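Local coordinates for protein guanine nucleotide exchange factor p115rhogef (Homo sapiens, PDB 1IAP) that probably activates Rho GTPases as a guanine nucleotide exchange factor and carries an N-terminal RGS domain likely to bind G protein alpha subunits, at residues R13-L18 against A147-V152. Residues are numbered along the deposited sequence; the frame is centred on the assembly and turned at random.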
loop_
_atom_site.group_PDB
_atom_site.type_symbol
_atom_site.label_atom_id
_atom_site.label_comp_id
_atom_site.label_asym_id
_atom_site.label_seq_id
_atom_site.Cartn_x
_atom_site.Cartn_y
_atom_site.Cartn_z
ATOM N N ARG A 13 1.356 -3.517 -8.897
ATOM C CA ARG A 13 1.933 -2.910 -10.095
ATOM C C ARG A 13 0.928 -2.159 -10.968
ATOM O O ARG A 13 1.315 -1.506 -11.936
ATOM C CB ARG A 13 2.607 -3.991 -10.943
ATOM C CG ARG A 13 3.533 -4.899 -10.157
ATOM C CD ARG A 13 4.089 -6.022 -11.011
ATOM N NE ARG A 13 4.908 -6.941 -10.223
ATOM C CZ ARG A 13 5.291 -8.147 -10.632
ATOM N NH1 ARG A 13 4.933 -8.588 -11.831
ATOM N NH2 ARG A 13 6.018 -8.920 -9.836
ATOM N N ARG A 14 -0.357 -2.261 -10.636
ATOM C CA ARG A 14 -1.418 -1.608 -11.409
ATOM C C ARG A 14 -1.983 -0.454 -10.581
ATOM O O ARG A 14 -2.901 -0.637 -9.781
ATOM C CB ARG A 14 -2.505 -2.632 -11.732
ATOM C CG ARG A 14 -1.946 -3.999 -12.171
ATOM C CD ARG A 14 -1.865 -4.179 -13.686
ATOM N NE ARG A 14 -1.032 -3.188 -14.368
ATOM C CZ ARG A 14 0.287 -3.279 -14.513
ATOM N NH1 ARG A 14 0.949 -4.317 -14.020
ATOM N NH2 ARG A 14 0.943 -2.342 -15.184
ATOM N N PRO A 15 -1.473 0.766 -10.816
ATOM C CA PRO A 15 -1.876 1.985 -10.107
ATOM C C PRO A 15 -3.362 2.308 -10.003
ATOM O O PRO A 15 -3.831 2.665 -8.924
ATOM C CB PRO A 15 -1.070 3.081 -10.818
ATOM C CG PRO A 15 -0.903 2.541 -12.201
ATOM C CD PRO A 15 -0.611 1.089 -11.972
ATOM N N ALA A 16 -4.102 2.181 -11.101
ATOM C CA ALA A 16 -5.535 2.473 -11.087
ATOM C C ALA A 16 -6.300 1.418 -10.289
ATOM O O ALA A 16 -7.145 1.743 -9.455
ATOM C CB ALA A 16 -6.074 2.551 -12.506
ATOM N N HIS A 17 -5.989 0.154 -10.552
ATOM C CA HIS A 17 -6.634 -0.951 -9.857
ATOM C C HIS A 17 -6.300 -0.897 -8.374
ATOM O O HIS A 17 -7.181 -1.067 -7.533
ATOM C CB HIS A 17 -6.232 -2.281 -10.499
ATOM C CG HIS A 17 -6.623 -2.367 -11.942
ATOM N ND1 HIS A 17 -7.649 -3.170 -12.390
ATOM C CD2 HIS A 17 -6.201 -1.659 -13.018
ATOM C CE1 HIS A 17 -7.851 -2.943 -13.677
ATOM N NE2 HIS A 17 -6.984 -2.030 -14.081
ATOM N N LEU A 18 -5.055 -0.537 -8.063
ATOM C CA LEU A 18 -4.614 -0.415 -6.680
ATOM C C LEU A 18 -5.352 0.721 -5.960
ATOM O O LEU A 18 -5.756 0.561 -4.809
ATOM C CB LEU A 18 -3.093 -0.217 -6.617
ATOM C CG LEU A 18 -2.476 -0.238 -5.220
ATOM C CD1 LEU A 18 -2.828 -1.550 -4.511
ATOM C CD2 LEU A 18 -0.967 -0.080 -5.328
ATOM N N ALA A 147 0.940 4.332 -19.227
ATOM C CA ALA A 147 0.733 5.775 -19.093
ATOM C C ALA A 147 -0.742 6.073 -18.808
ATOM O O ALA A 147 -1.057 6.946 -18.000
ATOM C CB ALA A 147 1.195 6.511 -20.347
ATOM N N ARG A 148 -1.637 5.348 -19.480
ATOM C CA ARG A 148 -3.077 5.514 -19.274
ATOM C C ARG A 148 -3.467 5.146 -17.844
ATOM O O ARG A 148 -4.303 5.817 -17.232
ATOM C CB ARG A 148 -3.883 4.657 -20.260
ATOM C CG ARG A 148 -3.983 5.232 -21.664
ATOM C CD ARG A 148 -4.895 4.381 -22.539
ATOM N NE ARG A 148 -5.176 5.002 -23.836
ATOM C CZ ARG A 148 -4.339 5.010 -24.871
ATOM N NH1 ARG A 148 -3.149 4.432 -24.775
ATOM N NH2 ARG A 148 -4.700 5.582 -26.012
ATOM N N GLU A 149 -2.848 4.087 -17.321
ATOM C CA GLU A 149 -3.113 3.626 -15.960
ATOM C C GLU A 149 -2.739 4.712 -14.958
ATOM O O GLU A 149 -3.519 5.024 -14.062
ATOM C CB GLU A 149 -2.300 2.377 -15.630
ATOM C CG GLU A 149 -2.634 1.128 -16.402
ATOM C CD GLU A 149 -1.876 -0.068 -15.861
ATOM O OE1 GLU A 149 -0.662 -0.161 -16.107
ATOM O OE2 GLU A 149 -2.486 -0.902 -15.164
ATOM N N ARG A 150 -1.551 5.292 -15.128
ATOM C CA ARG A 150 -1.080 6.350 -14.234
ATOM C C ARG A 150 -1.983 7.579 -14.283
ATOM O O ARG A 150 -2.170 8.252 -13.277
ATOM C CB ARG A 150 0.358 6.767 -14.574
ATOM C CG ARG A 150 1.372 5.654 -14.486
ATOM C CD ARG A 150 2.781 6.195 -14.668
ATOM N NE ARG A 150 3.746 5.119 -14.871
ATOM C CZ ARG A 150 4.244 4.777 -16.056
ATOM N NH1 ARG A 150 3.874 5.436 -17.147
ATOM N NH2 ARG A 150 5.100 3.767 -16.153
ATOM N N HIS A 151 -2.535 7.876 -15.456
ATOM C CA HIS A 151 -3.420 9.029 -15.610
ATOM C C HIS A 151 -4.679 8.842 -14.773
ATOM O O HIS A 151 -5.088 9.741 -14.034
ATOM C CB HIS A 151 -3.802 9.225 -17.084
ATOM C CG HIS A 151 -4.623 10.451 -17.341
ATOM N ND1 HIS A 151 -5.984 10.407 -17.553
ATOM C CD2 HIS A 151 -4.273 11.757 -17.426
ATOM C CE1 HIS A 151 -6.437 11.630 -17.757
ATOM N NE2 HIS A 151 -5.420 12.469 -17.685
ATOM N N VAL A 152 -5.286 7.665 -14.901
ATOM C CA VAL A 152 -6.501 7.325 -14.166
ATOM C C VAL A 152 -6.237 7.321 -12.664
ATOM O O VAL A 152 -7.010 7.881 -11.884
ATOM C CB VAL A 152 -7.032 5.937 -14.614
ATOM C CG1 VAL A 152 -8.137 5.430 -13.671
ATOM C CG2 VAL A 152 -7.551 6.027 -16.041
#
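Glu-149 reaches from helix 142-162 to the start of helix 15-28 and meets Arg-14 in a two-bond salt bridge. From CB outward, the glutamate first meets Pro-15: its CB lies 3.7 Å from Pro-15 CG, with the two side chains crossing at about a right angle. CG lies anti to the carbonyl carbon (chi1 -66°), and CD continues the extended chain (chi2 -173°), which carries the carboxylate past the proline to Arg-14. There each oxygen takes one N-H through its syn lone pair: Glu-149 OE2 accepts from Arg-14 NE at 2.8 Å, and Glu-149 OE1 from Arg-14 NH2 at 2.9 Å. Both bonds are nearly straight. The pairing is side-on, through NE and NH2, and flat, the guanidinium and carboxylate planes being 5° apart. The arginine chain bends at chi2 and chi3, bringing its NE edge round to the acid, and Arg-14 CD also lies 3.6 Å from Glu-149 OE2. Arg-142 brings a second positive charge close to Arg-14 NH2, a repulsion the carboxylate probably offsets. An alanine in place of Arg-14 would probably leave the carboxylate of the buried Glu-149 without these two N-H donors and less restrained in its rotation. One residue past the proline, Ala-16 CB sits 3.9 Å from Glu-149 O and meets Val-152 CG1 at 3.7 Å, a small apolar contact about one helix turn along from Glu-149. Leu-134 of helix 128-135 also touches Ala-16, while Val-190 packs on Pro-15. Arg-14 holds the N-cap position, directly ahead of Pro-15, and the arrangement is a side-on, bidentate arginine-glutamate salt bridge joining the N-terminal end of helix 15-28 to helix 142-162 within the all-helical RGS-like domain.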